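Local coordinates for protein prgH (Salmonella enterica subsp. enterica serovar Typhimurium, PDB 4G2S) that is probably a structural component of the basal body of the SPI-1 type III secretion system used in cell invasion, this fragment forming an FHA domain, at residues P6-R10 and E20-L24; L11-L16 and F53-D57; G26-V32 and V61-V67; I75-L79 and I95-E99; S88-N92 and I104-E109. Residue numbers count along the deposited sequence, not the author numbering.

In the fold
The five contacts outline a beta sandwich of the FHA type. Contact 1 is a hairpin in the four-stranded sheet, and contact 3, the most central, pairs strands 26-33 and 63-67 of the mixed sheet facing it; the centres of contacts 1 and 3 are about 11 Å apart. Contact 4 crosses between the sheets, about 8 Å from contact 3 centre to centre. Contacts 2 and 5 do not touch, their centres about 19 Å apart: contact 2 fits the 11-16 loop to strand 51-55, and contact 5 joins the 88-92 linker to strand 100-106. Along the chain contact 1 interleaves with contact 2, contact 2 with contact 3, and contact 4 with contact 5. Contacts 1 to 4 also touch neighbouring subunits.

Contact 1 of 5, residues P6-R10 and E20-L24; sequences PYIVR and EFPLL
Residues 7-10 and 20-22 are extended and run antiparallel, their short axes 4.4 Å apart at closest approach and at 149°. The register pairs Ile8 with Pro22, Val9 with Phe21 and Arg10 with Glu20. Val9 and Phe21 form the hydrogen-bonded pair: Val9 N to Phe21 O and Phe21 N to Val9 O, both 2.7 Å. The ladder is carried one step further by Leu23 N, which donates to Tyr7 O at 3.0 Å. CA-H...O contacts accompany it, Ile8 CA to Phe21 O at 3.3 Å and Glu20 CA to Val9 O at 3.2 Å. This is the hairpin at one edge of the four-stranded sheet of the FHA sandwich, with strand 100-106 flanking strand 7-11 on its other side. Val9 (t) and Phe21 (m) face the interior, where Val9 CG2 meets Leu23 CD2 at 3.5 Å and both residues pack on Phe30 of the opposing sheet. Tyr7 CB lies 3.9 Å from Leu23 CD1, while its ring leads away and its hydroxyl bonds to Ala71 O. Ile8, Arg10, Glu20 and Pro22 point to the other face. There Arg10, trans at chi1 to chi3 with chi4 at 91°, brings NH1 to Glu20 OE2 (2.9 Å, a salt bridge); Glu20 OE1 pairs with Arg105, and Arg10 NH2 with Glu64 of a second subunit.

Contact 2 of 5, residues L11-L16 and F53-D57; sequences LLNSSL and FIPLD
No hydrogen bond spans this contact; within the loop Ser14, at a positive phi of 76° and psi 170°, forms an ST turn. Its OG (chi1 88°, p) accepts from Leu16 N at 3.1 Å and donates to Asn13 O at 2.6 Å, while the Asn13 side chain bonds to Leu101 and Glu99. Residues 12-16 have no regular structure, whereas Phe53, Ile54 and Pro55 are extended. The chains pass with nearest CA pairs Ser14-Leu56 at 6.2 Å, Ser15-Pro55 at 7.2 Å and Leu16-Ile54 at 7.4 Å, so side chains make the junction. Leu11 (m, t) sets CD2 3.7 Å from CD1 of Ile54 (m, t). Leu16, also m, t, places CD1 3.5 Å from CD of Pro55, and Ser15 OG (p) comes within 3.5 Å of Pro55 CG. Leu56 (t, p) turns CD1 back to 3.8 Å from Ser14 CB. The loop is part of the connection between strands 7-11 and 20-22 of one sheet and packs on outer strand 51-55 of the other. Ser15 O accepts from Asn62 of a second subunit. Leu11 continues onto Ile102 of strand 100-106, Ile54 pairs with Val31 of strand 26-33, and Phe53 packs against helix 35-41.

Contact 3 of 5, residues G26-V32 and V61-V67; sequences GRTLFVV and VNFEIQV
Strands 26-32 and 63-67 run antiparallel at 159°, axes 4.6 Å apart at closest, in register Gly26-Val67, Arg27-Gln66, Thr28-Ile65, Leu29-Glu64 and Phe30-Phe63. Three hydrogen-bonded pairs satisfy N and O on both sides: Gly26 N to Val67 O and Val67 N to Gly26 O (both 2.9 Å), Thr28 N to Ile65 O (2.8 Å) and Ile65 N to Thr28 O (2.9 Å), Phe30 N to Phe63 O (2.9 Å) and Phe63 N to Phe30 O (3.0 Å). The backbones of Leu29 and Val31 bond instead along strand 51-55, to Asp50 and Phe52, and to Phe52 and Ile54. Beyond the ladder Asn62 (chi1 m, chi2 0°) offers OD1 to Val32 N at 3.0 Å, while its ND2 bonds to Asn17 O and Ser15 O of a third subunit. Arg27 NH1 meets Glu64 OE1 in a salt bridge of 3.1 Å and donates to Gly18 O of the third subunit, whose Arg10 also pairs with OE1. Gln66 OE1 is taken by His77. On the face of Thr28, Phe30, Phe63 and Ile65, Phe30 (m) and Phe63 (p) have near-parallel rings (12°) slid apart, centroids 4.9 Å, and Phe30 CB makes a CH-pi contact over the Phe63 ring face, 3.7 Å from its centroid. Gly26, at phi 104° and psi -144°, adopts angles that crowd a side chain. Such a ladder, its aromatic face toward the opposing sheet, belongs to the centre of the FHA beta sandwich.

Contact 4 of 5, residues I75-L79 and I95-E99; sequences ILHEL and IQVGE
Across the interior of the FHA beta sandwich, strand 75-79 of the mixed sheet faces strand 95-97, an edge strand of the four-stranded sheet. Both are extended, their short axes are 9.7 Å apart at closest approach, and their directions differ by 21°. No hydrogen bond joins them: they belong to different sheets and meet through side chains. The nearest CA pair is Glu78-Val97 at 7.3 Å. Leu76, Val97 and Glu78 give up most surface. Leu76 points at the other strand with chi1 t and an off-rotamer chi2 of 147°; its CD1 lies 4.0 Å from Ile95 CG2 and 3.9 Å from Val97 CG2. The same leucine also packs on Phe63 and Ile102, which places it in the shared core. Val97 (t) likewise points inward and rests on Phe63. Ile95 (m, t) also packs on Ile102 and Ile104 of its own sheet. Nearer the sandwich's rim, Glu78 (m, t) also points across, its carboxylate forming a salt bridge with Arg87 of strand 83-88, whose NH2 additionally donates to Gln96 O. One arginine thus ties the two sheets together. Gly98 follows at phi 47° and psi -131°, where the chain turns toward strand 100-106. Against this acidic group the apolar wall is Val97, its CG1 3.9 Å from Glu78 OE2.

Contact 5 of 5, residues S88-N92 and I104-E109; sequences SVQLN and IRPESE
Ile104 is extended (phi -111°, psi 124°), with side chain m, t, and gives up more surface to the contact than any other residue. Its CD1 meets Val89 CG2 at 3.7 Å and its CG2 Leu91 CD2 at 3.9 Å, while its O accepts from Asn92 N at 2.8 Å. Ile104 N donates to a water (3.0 Å) that donates to Gln90 O (2.8 Å). Arg105, CB 3.3 Å from Asn92 OD1, sends its chain away: NH1 donates to Glu107 O at 2.8 Å, and NH2 pairs with Glu20. Pro106 CG lies 3.9 Å from Leu91 CD1 and opens a type I turn closed by Glu109 N to Pro106 O at 2.9 Å. Glu109 OE1 thereby accepts from Asn92 ND2 at 3.1 Å; a second water links Asn92 OD1 (2.9 Å) with Glu109 O (2.6 Å). Asn92 has left-handed backbone angles (66°, 30°). The final strand here meets the linker from strand 83-88 of one sheet to strand 95-97 of the other in the FHA beta sandwich.

Contact 1 of 5, residues P6-R10 and E20-L24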
# COMPACT_ATOMS: atom_id res chain seq x y z
N PRO A 6 5.74 -3.29 -32.31
CA PRO A 6 5.56 -2.18 -31.42
C PRO A 6 6.88 -1.85 -30.70
O PRO A 6 7.93 -2.45 -31.00
CB PRO A 6 4.48 -2.72 -30.49
CG PRO A 6 4.91 -4.14 -30.28
CD PRO A 6 5.67 -4.55 -31.54
N TYR A 7 6.83 -0.91 -29.75
CA TYR A 7 8.00 -0.28 -29.27
C TYR A 7 8.04 -0.36 -27.74
O TYR A 7 7.04 -0.55 -27.09
CB TYR A 7 8.02 1.18 -29.70
CG TYR A 7 8.06 1.38 -31.19
CD1 TYR A 7 9.25 1.27 -31.91
CD2 TYR A 7 6.88 1.66 -31.90
CE1 TYR A 7 9.26 1.40 -33.31
CE2 TYR A 7 6.90 1.84 -33.28
CZ TYR A 7 8.09 1.71 -33.97
OH TYR A 7 8.08 1.88 -35.32
N ILE A 8 9.24 -0.24 -27.21
CA ILE A 8 9.46 -0.36 -25.78
C ILE A 8 10.23 0.85 -25.35
O ILE A 8 11.13 1.31 -26.09
CB ILE A 8 10.24 -1.67 -25.50
CG1 ILE A 8 9.34 -2.87 -25.73
CG2 ILE A 8 10.80 -1.69 -24.11
CD1 ILE A 8 10.04 -4.21 -25.65
N VAL A 9 9.91 1.39 -24.16
CA VAL A 9 10.76 2.39 -23.58
C VAL A 9 11.62 1.70 -22.56
O VAL A 9 11.07 1.10 -21.63
CB VAL A 9 10.00 3.48 -22.83
CG1 VAL A 9 11.02 4.52 -22.31
CG2 VAL A 9 9.06 4.12 -23.79
N ARG A 10 12.93 1.86 -22.70
CA ARG A 10 13.91 1.43 -21.75
C ARG A 10 14.54 2.61 -21.01
O ARG A 10 15.01 3.62 -21.60
CB ARG A 10 15.00 0.58 -22.45
CG ARG A 10 16.02 -0.01 -21.47
CD ARG A 10 17.27 -0.56 -22.15
NE ARG A 10 18.18 -1.18 -21.22
CZ ARG A 10 18.19 -2.47 -20.86
NH1 ARG A 10 17.30 -3.35 -21.32
NH2 ARG A 10 19.13 -2.88 -20.01
N GLU A 20 11.85 -1.79 -18.68
CA GLU A 20 11.38 -1.70 -20.06
C GLU A 20 9.88 -1.65 -20.05
O GLU A 20 9.23 -2.54 -19.52
CB GLU A 20 11.91 -2.86 -20.89
CG GLU A 20 13.39 -2.68 -21.28
CD GLU A 20 13.87 -3.57 -22.39
OE1 GLU A 20 13.18 -4.56 -22.70
OE2 GLU A 20 14.95 -3.31 -22.96
N PHE A 21 9.31 -0.60 -20.60
CA PHE A 21 7.87 -0.39 -20.58
C PHE A 21 7.33 -0.47 -22.01
O PHE A 21 7.83 0.21 -22.94
CB PHE A 21 7.51 0.96 -20.01
CG PHE A 21 8.04 1.19 -18.63
CD1 PHE A 21 7.34 0.78 -17.52
CD2 PHE A 21 9.26 1.80 -18.47
CE1 PHE A 21 7.86 0.99 -16.23
CE2 PHE A 21 9.80 1.97 -17.18
CZ PHE A 21 9.07 1.59 -16.08
N PRO A 22 6.29 -1.28 -22.19
CA PRO A 22 5.72 -1.40 -23.54
C PRO A 22 4.93 -0.16 -23.84
O PRO A 22 4.21 0.36 -23.00
CB PRO A 22 4.78 -2.62 -23.43
CG PRO A 22 4.36 -2.68 -22.01
CD PRO A 22 5.57 -2.12 -21.22
N LEU A 23 5.00 0.30 -25.07
CA LEU A 23 4.21 1.43 -25.49
C LEU A 23 3.00 0.98 -26.29
O LEU A 23 3.10 0.15 -27.17
CB LEU A 23 5.02 2.34 -26.37
CG LEU A 23 6.20 3.08 -25.85
CD1 LEU A 23 6.90 3.76 -27.03
CD2 LEU A 23 5.73 4.07 -24.80
N LEU A 24 1.87 1.54 -25.98
CA LEU A 24 0.70 1.30 -26.85
C LEU A 24 0.62 2.31 -27.97
O LEU A 24 1.20 3.40 -27.92
CB LEU A 24 -0.59 1.31 -26.04
CG LEU A 24 -1.09 -0.08 -25.66
CD1 LEU A 24 -1.49 -0.89 -26.92
CD2 LEU A 24 -0.08 -0.85 -24.83

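Contact 2 of 5, residues L11-L16 and F53-D57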
# COMPACT_ATOMS: atom_id res chain seq x y z
N LEU A 11 14.61 2.46 -19.70
CA LEU A 11 15.31 3.47 -18.86
C LEU A 11 16.80 3.20 -18.89
O LEU A 11 17.24 2.04 -18.81
CB LEU A 11 14.75 3.38 -17.47
CG LEU A 11 13.26 3.68 -17.37
CD1 LEU A 11 12.94 3.78 -15.88
CD2 LEU A 11 12.81 4.88 -18.08
N LEU A 12 17.61 4.24 -19.06
CA LEU A 12 19.06 4.05 -19.15
C LEU A 12 19.77 4.66 -17.96
O LEU A 12 20.98 4.59 -17.88
CB LEU A 12 19.62 4.66 -20.44
CG LEU A 12 19.06 4.20 -21.79
CD1 LEU A 12 19.86 4.87 -22.90
CD2 LEU A 12 19.13 2.69 -21.88
N ASN A 13 19.02 5.30 -17.08
CA ASN A 13 19.44 5.74 -15.77
C ASN A 13 18.26 5.70 -14.79
O ASN A 13 17.23 5.07 -15.11
CB ASN A 13 20.10 7.12 -15.82
CG ASN A 13 19.11 8.23 -16.04
OD1 ASN A 13 17.98 8.00 -16.44
ND2 ASN A 13 19.59 9.47 -15.92
N SER A 14 18.39 6.39 -13.66
CA SER A 14 17.44 6.28 -12.52
C SER A 14 17.63 4.96 -11.74
O SER A 14 18.41 4.08 -12.12
CB SER A 14 15.97 6.48 -12.91
OG SER A 14 15.33 5.24 -13.33
N SER A 15 16.96 4.88 -10.60
CA SER A 15 16.96 3.67 -9.77
C SER A 15 16.28 2.48 -10.45
O SER A 15 16.47 1.31 -10.05
CB SER A 15 16.28 3.99 -8.43
OG SER A 15 14.91 4.24 -8.70
N LEU A 16 15.51 2.77 -11.50
CA LEU A 16 14.87 1.76 -12.32
C LEU A 16 15.61 1.51 -13.65
O LEU A 16 15.05 0.97 -14.59
CB LEU A 16 13.43 2.17 -12.61
CG LEU A 16 12.53 2.32 -11.38
CD1 LEU A 16 11.10 2.41 -11.88
CD2 LEU A 16 12.71 1.21 -10.35
N PHE A 53 4.85 5.52 -13.56
CA PHE A 53 5.55 6.40 -12.66
C PHE A 53 6.97 5.96 -12.59
O PHE A 53 7.23 4.79 -12.37
CB PHE A 53 5.01 6.34 -11.21
CG PHE A 53 5.86 7.10 -10.26
CD1 PHE A 53 5.73 8.46 -10.16
CD2 PHE A 53 6.84 6.44 -9.49
CE1 PHE A 53 6.53 9.16 -9.28
CE2 PHE A 53 7.65 7.14 -8.62
CZ PHE A 53 7.49 8.51 -8.51
N ILE A 54 7.91 6.88 -12.76
CA ILE A 54 9.33 6.64 -12.62
C ILE A 54 9.84 7.54 -11.50
O ILE A 54 9.65 8.74 -11.56
CB ILE A 54 10.08 7.08 -13.92
CG1 ILE A 54 9.51 6.29 -15.09
CG2 ILE A 54 11.58 6.86 -13.81
CD1 ILE A 54 10.01 6.72 -16.44
N PRO A 55 10.51 6.97 -10.48
CA PRO A 55 11.10 7.78 -9.41
C PRO A 55 12.42 8.45 -9.83
O PRO A 55 13.25 7.84 -10.53
CB PRO A 55 11.33 6.77 -8.30
CG PRO A 55 11.64 5.52 -9.01
CD PRO A 55 10.72 5.54 -10.25
N LEU A 56 12.54 9.72 -9.54
CA LEU A 56 13.77 10.46 -9.80
C LEU A 56 13.84 11.59 -8.76
O LEU A 56 12.91 12.37 -8.61
CB LEU A 56 13.80 11.00 -11.23
CG LEU A 56 15.17 11.39 -11.77
CD1 LEU A 56 16.05 10.17 -12.05
CD2 LEU A 56 15.00 12.21 -13.04
N ASP A 57 14.93 11.64 -8.02
CA ASP A 57 14.98 12.55 -6.85
C ASP A 57 15.09 14.01 -7.31
O ASP A 57 14.56 14.89 -6.66
CB ASP A 57 16.10 12.17 -5.88
CG ASP A 57 17.43 11.94 -6.58
OD1 ASP A 57 17.46 12.04 -7.84
OD2 ASP A 57 18.43 11.66 -5.87

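Contact 3 of 5, residues G26-V32 and V61-V67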
# COMPACT_ATOMS: atom_id res chain seq x y z
N GLY A 26 -0.74 5.23 -29.79
CA GLY A 26 -1.34 6.40 -29.17
C GLY A 26 -0.38 7.03 -28.16
O GLY A 26 0.84 7.04 -28.41
N ARG A 27 -0.93 7.54 -27.06
CA ARG A 27 -0.22 8.37 -26.08
C ARG A 27 0.03 7.59 -24.81
O ARG A 27 -0.91 7.08 -24.24
CB ARG A 27 -1.04 9.61 -25.72
CG ARG A 27 -0.69 10.24 -24.35
CD ARG A 27 -1.88 10.83 -23.53
NE ARG A 27 -2.32 10.03 -22.35
CZ ARG A 27 -2.56 10.50 -21.11
NH1 ARG A 27 -2.40 11.81 -20.75
NH2 ARG A 27 -2.99 9.65 -20.17
N THR A 28 1.30 7.51 -24.39
CA THR A 28 1.66 6.98 -23.08
C THR A 28 2.30 8.09 -22.25
O THR A 28 3.23 8.72 -22.71
CB THR A 28 2.62 5.78 -23.22
OG1 THR A 28 2.01 4.83 -24.12
CG2 THR A 28 2.81 5.09 -21.91
N LEU A 29 1.76 8.28 -21.05
CA LEU A 29 2.29 9.20 -20.01
C LEU A 29 3.28 8.55 -19.04
O LEU A 29 3.04 7.46 -18.48
CB LEU A 29 1.18 9.77 -19.20
CG LEU A 29 1.50 10.84 -18.09
CD1 LEU A 29 2.07 12.06 -18.76
CD2 LEU A 29 0.17 11.20 -17.30
N PHE A 30 4.37 9.27 -18.84
CA PHE A 30 5.40 8.99 -17.88
C PHE A 30 5.43 10.14 -16.88
O PHE A 30 5.77 11.27 -17.20
CB PHE A 30 6.75 8.79 -18.57
CG PHE A 30 6.79 7.55 -19.40
CD1 PHE A 30 6.27 7.57 -20.68
CD2 PHE A 30 7.20 6.36 -18.87
CE1 PHE A 30 6.25 6.42 -21.46
CE2 PHE A 30 7.20 5.17 -19.65
CZ PHE A 30 6.73 5.22 -20.94
N VAL A 31 5.11 9.83 -15.63
CA VAL A 31 5.20 10.78 -14.54
C VAL A 31 6.50 10.44 -13.85
O VAL A 31 6.71 9.27 -13.48
CB VAL A 31 4.06 10.64 -13.51
CG1 VAL A 31 4.29 11.61 -12.32
CG2 VAL A 31 2.70 10.85 -14.17
N VAL A 32 7.38 11.46 -13.72
CA VAL A 32 8.74 11.31 -13.29
C VAL A 32 9.01 12.31 -12.14
O VAL A 32 8.93 13.55 -12.29
CB VAL A 32 9.74 11.59 -14.41
CG1 VAL A 32 11.14 11.19 -14.00
CG2 VAL A 32 9.41 10.93 -15.73
N VAL A 61 10.96 15.42 -15.23
CA VAL A 61 9.98 16.11 -16.05
C VAL A 61 8.99 15.06 -16.62
O VAL A 61 9.46 14.07 -17.15
CB VAL A 61 10.64 16.77 -17.26
CG1 VAL A 61 9.58 17.40 -18.16
CG2 VAL A 61 11.65 17.85 -16.85
N ASN A 62 7.69 15.34 -16.55
CA ASN A 62 6.69 14.37 -17.09
C ASN A 62 6.73 14.46 -18.60
O ASN A 62 7.03 15.57 -19.16
CB ASN A 62 5.32 14.71 -16.57
CG ASN A 62 5.18 14.52 -15.02
OD1 ASN A 62 6.15 14.11 -14.32
ND2 ASN A 62 3.98 14.74 -14.51
N PHE A 63 6.45 13.36 -19.25
CA PHE A 63 6.42 13.40 -20.68
C PHE A 63 5.44 12.40 -21.27
O PHE A 63 5.09 11.44 -20.58
CB PHE A 63 7.84 13.22 -21.25
CG PHE A 63 8.45 11.89 -20.95
CD1 PHE A 63 8.36 10.83 -21.81
CD2 PHE A 63 9.22 11.73 -19.80
CE1 PHE A 63 9.00 9.62 -21.57
CE2 PHE A 63 9.85 10.53 -19.54
CZ PHE A 63 9.71 9.43 -20.39
N GLU A 64 5.02 12.62 -22.52
CA GLU A 64 4.22 11.65 -23.26
C GLU A 64 4.98 11.20 -24.46
O GLU A 64 5.58 12.00 -25.18
CB GLU A 64 2.85 12.19 -23.70
CG GLU A 64 2.08 12.94 -22.62
CD GLU A 64 0.63 13.22 -23.03
OE1 GLU A 64 -0.22 13.48 -22.18
OE2 GLU A 64 0.31 13.05 -24.24
N ILE A 65 4.88 9.92 -24.72
CA ILE A 65 5.29 9.33 -25.99
C ILE A 65 4.08 9.01 -26.85
O ILE A 65 3.09 8.38 -26.41
CB ILE A 65 6.22 8.12 -25.78
CG1 ILE A 65 7.46 8.61 -25.02
CG2 ILE A 65 6.57 7.49 -27.14
CD1 ILE A 65 8.63 7.68 -25.08
N GLN A 66 4.15 9.52 -28.09
CA GLN A 66 3.07 9.31 -29.06
C GLN A 66 3.56 8.47 -30.24
O GLN A 66 4.49 8.88 -30.91
CB GLN A 66 2.57 10.64 -29.62
CG GLN A 66 1.32 10.48 -30.43
CD GLN A 66 0.71 11.81 -30.88
OE1 GLN A 66 1.07 12.88 -30.40
NE2 GLN A 66 -0.25 11.72 -31.78
N VAL A 67 2.87 7.37 -30.51
CA VAL A 67 3.25 6.39 -31.55
C VAL A 67 2.05 6.45 -32.48
O VAL A 67 0.95 6.01 -32.06
CB VAL A 67 3.38 4.98 -30.97
CG1 VAL A 67 3.60 3.93 -32.05
CG2 VAL A 67 4.46 4.89 -29.89

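Contact 4 of 5, residues I75-L79 and I95-E99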
# COMPACT_ATOMS: atom_id res chain seq x y z
N ILE A 75 6.91 10.76 -31.49
CA ILE A 75 6.90 12.10 -30.96
C ILE A 75 6.94 12.07 -29.43
O ILE A 75 6.16 11.38 -28.82
CB ILE A 75 5.65 12.88 -31.42
CG1 ILE A 75 5.67 12.97 -32.93
CG2 ILE A 75 5.67 14.31 -30.85
CD1 ILE A 75 6.77 13.82 -33.51
N LEU A 76 7.88 12.80 -28.85
CA LEU A 76 7.90 12.94 -27.42
C LEU A 76 7.38 14.34 -27.07
O LEU A 76 7.81 15.34 -27.67
CB LEU A 76 9.28 12.67 -26.92
CG LEU A 76 9.46 12.58 -25.37
CD1 LEU A 76 10.51 11.58 -25.10
CD2 LEU A 76 9.82 13.96 -24.91
N HIS A 77 6.37 14.38 -26.19
CA HIS A 77 5.88 15.65 -25.67
C HIS A 77 6.40 15.82 -24.29
O HIS A 77 6.01 15.06 -23.39
CB HIS A 77 4.38 15.65 -25.64
CG HIS A 77 3.77 15.32 -26.93
ND1 HIS A 77 3.61 16.23 -27.88
CD2 HIS A 77 3.21 14.15 -27.41
CE1 HIS A 77 2.99 15.67 -28.94
NE2 HIS A 77 2.75 14.41 -28.65
N GLU A 78 7.29 16.79 -24.09
CA GLU A 78 7.73 17.19 -22.76
C GLU A 78 6.77 18.14 -22.13
O GLU A 78 6.54 19.21 -22.68
CB GLU A 78 9.04 17.97 -22.81
CG GLU A 78 10.24 17.18 -23.12
CD GLU A 78 11.54 17.85 -22.67
OE1 GLU A 78 11.60 18.94 -22.02
OE2 GLU A 78 12.51 17.19 -22.93
N LEU A 79 6.27 17.82 -20.92
CA LEU A 79 5.22 18.63 -20.25
C LEU A 79 5.80 19.73 -19.37
O LEU A 79 6.52 19.44 -18.42
CB LEU A 79 4.30 17.76 -19.43
CG LEU A 79 3.66 16.63 -20.28
CD1 LEU A 79 2.69 15.80 -19.43
CD2 LEU A 79 3.01 17.01 -21.57
N ILE A 95 17.80 9.45 -25.26
CA ILE A 95 16.93 10.63 -25.31
C ILE A 95 16.94 11.17 -23.88
O ILE A 95 16.58 10.44 -22.93
CB ILE A 95 15.52 10.17 -25.71
CG1 ILE A 95 15.48 9.64 -27.13
CG2 ILE A 95 14.50 11.28 -25.51
CD1 ILE A 95 14.16 8.91 -27.47
N GLN A 96 17.37 12.40 -23.72
CA GLN A 96 17.34 13.08 -22.45
C GLN A 96 15.99 13.82 -22.24
O GLN A 96 15.63 14.68 -23.03
CB GLN A 96 18.49 14.08 -22.38
CG GLN A 96 18.66 14.66 -21.01
CD GLN A 96 20.06 15.18 -20.76
OE1 GLN A 96 20.94 15.21 -21.66
NE2 GLN A 96 20.27 15.63 -19.54
N VAL A 97 15.26 13.46 -21.20
CA VAL A 97 14.08 14.23 -20.75
C VAL A 97 14.26 14.70 -19.35
O VAL A 97 14.26 13.89 -18.42
CB VAL A 97 12.80 13.33 -20.78
CG1 VAL A 97 11.56 14.17 -20.71
CG2 VAL A 97 12.74 12.48 -22.00
N GLY A 98 14.35 16.01 -19.13
CA GLY A 98 14.88 16.51 -17.87
C GLY A 98 16.18 15.74 -17.53
O GLY A 98 17.06 15.61 -18.39
N GLU A 99 16.29 15.23 -16.30
CA GLU A 99 17.50 14.44 -15.92
C GLU A 99 17.32 12.94 -16.17
O GLU A 99 18.21 12.14 -15.85
CB GLU A 99 17.86 14.66 -14.43
CG GLU A 99 19.30 15.03 -14.18
CD GLU A 99 19.61 16.48 -14.52
OE1 GLU A 99 18.94 17.05 -15.42
OE2 GLU A 99 20.55 17.05 -13.90

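Contact 5 of 5, residues S88-N92 and I104-E109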
# COMPACT_ATOMS: atom_id res chain seq x y z
N SER A 88 10.43 15.17 -32.44
CA SER A 88 10.67 13.84 -33.03
C SER A 88 11.82 13.12 -32.38
O SER A 88 12.85 13.75 -32.11
CB SER A 88 11.04 13.99 -34.54
OG SER A 88 10.00 13.45 -35.31
N VAL A 89 11.69 11.83 -32.14
CA VAL A 89 12.78 11.09 -31.56
C VAL A 89 13.10 9.88 -32.39
O VAL A 89 12.22 9.26 -32.97
CB VAL A 89 12.52 10.59 -30.10
CG1 VAL A 89 12.65 11.74 -29.11
CG2 VAL A 89 11.16 9.92 -29.99
N GLN A 90 14.38 9.53 -32.37
CA GLN A 90 14.89 8.42 -33.15
C GLN A 90 15.01 7.18 -32.28
O GLN A 90 15.26 7.28 -31.05
CB GLN A 90 16.24 8.80 -33.75
CG GLN A 90 16.20 10.08 -34.59
CD GLN A 90 14.87 10.28 -35.31
OE1 GLN A 90 14.43 9.41 -36.07
NE2 GLN A 90 14.20 11.42 -35.04
N LEU A 91 14.80 6.03 -32.91
CA LEU A 91 14.95 4.77 -32.22
C LEU A 91 16.41 4.49 -31.88
O LEU A 91 17.33 4.89 -32.58
CB LEU A 91 14.43 3.63 -33.05
CG LEU A 91 12.95 3.64 -33.38
CD1 LEU A 91 12.68 2.47 -34.31
CD2 LEU A 91 12.09 3.46 -32.16
N ASN A 92 16.62 3.77 -30.78
CA ASN A 92 17.91 3.23 -30.42
C ASN A 92 18.95 4.25 -30.08
O ASN A 92 20.15 4.01 -30.25
CB ASN A 92 18.43 2.25 -31.46
CG ASN A 92 17.50 1.09 -31.67
OD1 ASN A 92 16.83 0.66 -30.74
ND2 ASN A 92 17.44 0.58 -32.87
N ILE A 104 14.16 4.39 -26.86
CA ILE A 104 12.96 3.75 -27.42
C ILE A 104 13.47 2.77 -28.49
O ILE A 104 14.22 3.17 -29.42
CB ILE A 104 11.96 4.77 -28.03
CG1 ILE A 104 11.55 5.85 -27.00
CG2 ILE A 104 10.75 4.05 -28.58
CD1 ILE A 104 10.85 7.07 -27.60
N ARG A 105 13.09 1.49 -28.36
CA ARG A 105 13.52 0.44 -29.29
C ARG A 105 12.34 -0.39 -29.81
O ARG A 105 11.35 -0.54 -29.11
CB ARG A 105 14.53 -0.50 -28.62
CG ARG A 105 13.92 -1.33 -27.54
CD ARG A 105 14.98 -2.15 -26.80
NE ARG A 105 14.37 -3.13 -25.92
CZ ARG A 105 13.76 -4.23 -26.32
NH1 ARG A 105 13.68 -4.54 -27.60
NH2 ARG A 105 13.32 -5.08 -25.42
N PRO A 106 12.46 -0.98 -31.02
CA PRO A 106 11.56 -2.03 -31.41
C PRO A 106 11.68 -3.24 -30.49
O PRO A 106 12.79 -3.56 -30.02
CB PRO A 106 12.05 -2.43 -32.77
CG PRO A 106 12.77 -1.24 -33.28
CD PRO A 106 13.44 -0.70 -32.08
N GLU A 107 10.57 -3.90 -30.26
CA GLU A 107 10.56 -5.00 -29.32
C GLU A 107 11.59 -6.06 -29.74
O GLU A 107 12.30 -6.63 -28.91
CB GLU A 107 9.16 -5.58 -29.23
CG GLU A 107 9.02 -6.71 -28.23
CD GLU A 107 7.59 -7.24 -28.20
OE1 GLU A 107 6.84 -6.94 -29.15
OE2 GLU A 107 7.22 -7.94 -27.23
N SER A 108 11.67 -6.28 -31.05
CA SER A 108 12.56 -7.24 -31.67
C SER A 108 14.06 -6.89 -31.64
O SER A 108 14.88 -7.73 -31.95
CB SER A 108 12.16 -7.37 -33.12
OG SER A 108 12.26 -6.08 -33.72
N GLU A 109 14.41 -5.66 -31.29
CA GLU A 109 15.84 -5.25 -31.21
C GLU A 109 16.30 -4.93 -29.77
O GLU A 109 16.24 -3.75 -29.33
CB GLU A 109 16.06 -4.03 -32.11
CG GLU A 109 15.80 -4.33 -33.60
CD GLU A 109 16.06 -3.15 -34.54
OE1 GLU A 109 16.34 -2.05 -34.02
OE2 GLU A 109 16.00 -3.32 -35.81
O HOH W 1 15.83 6.18 -28.59
O HOH W 2 17.79 -1.70 -29.39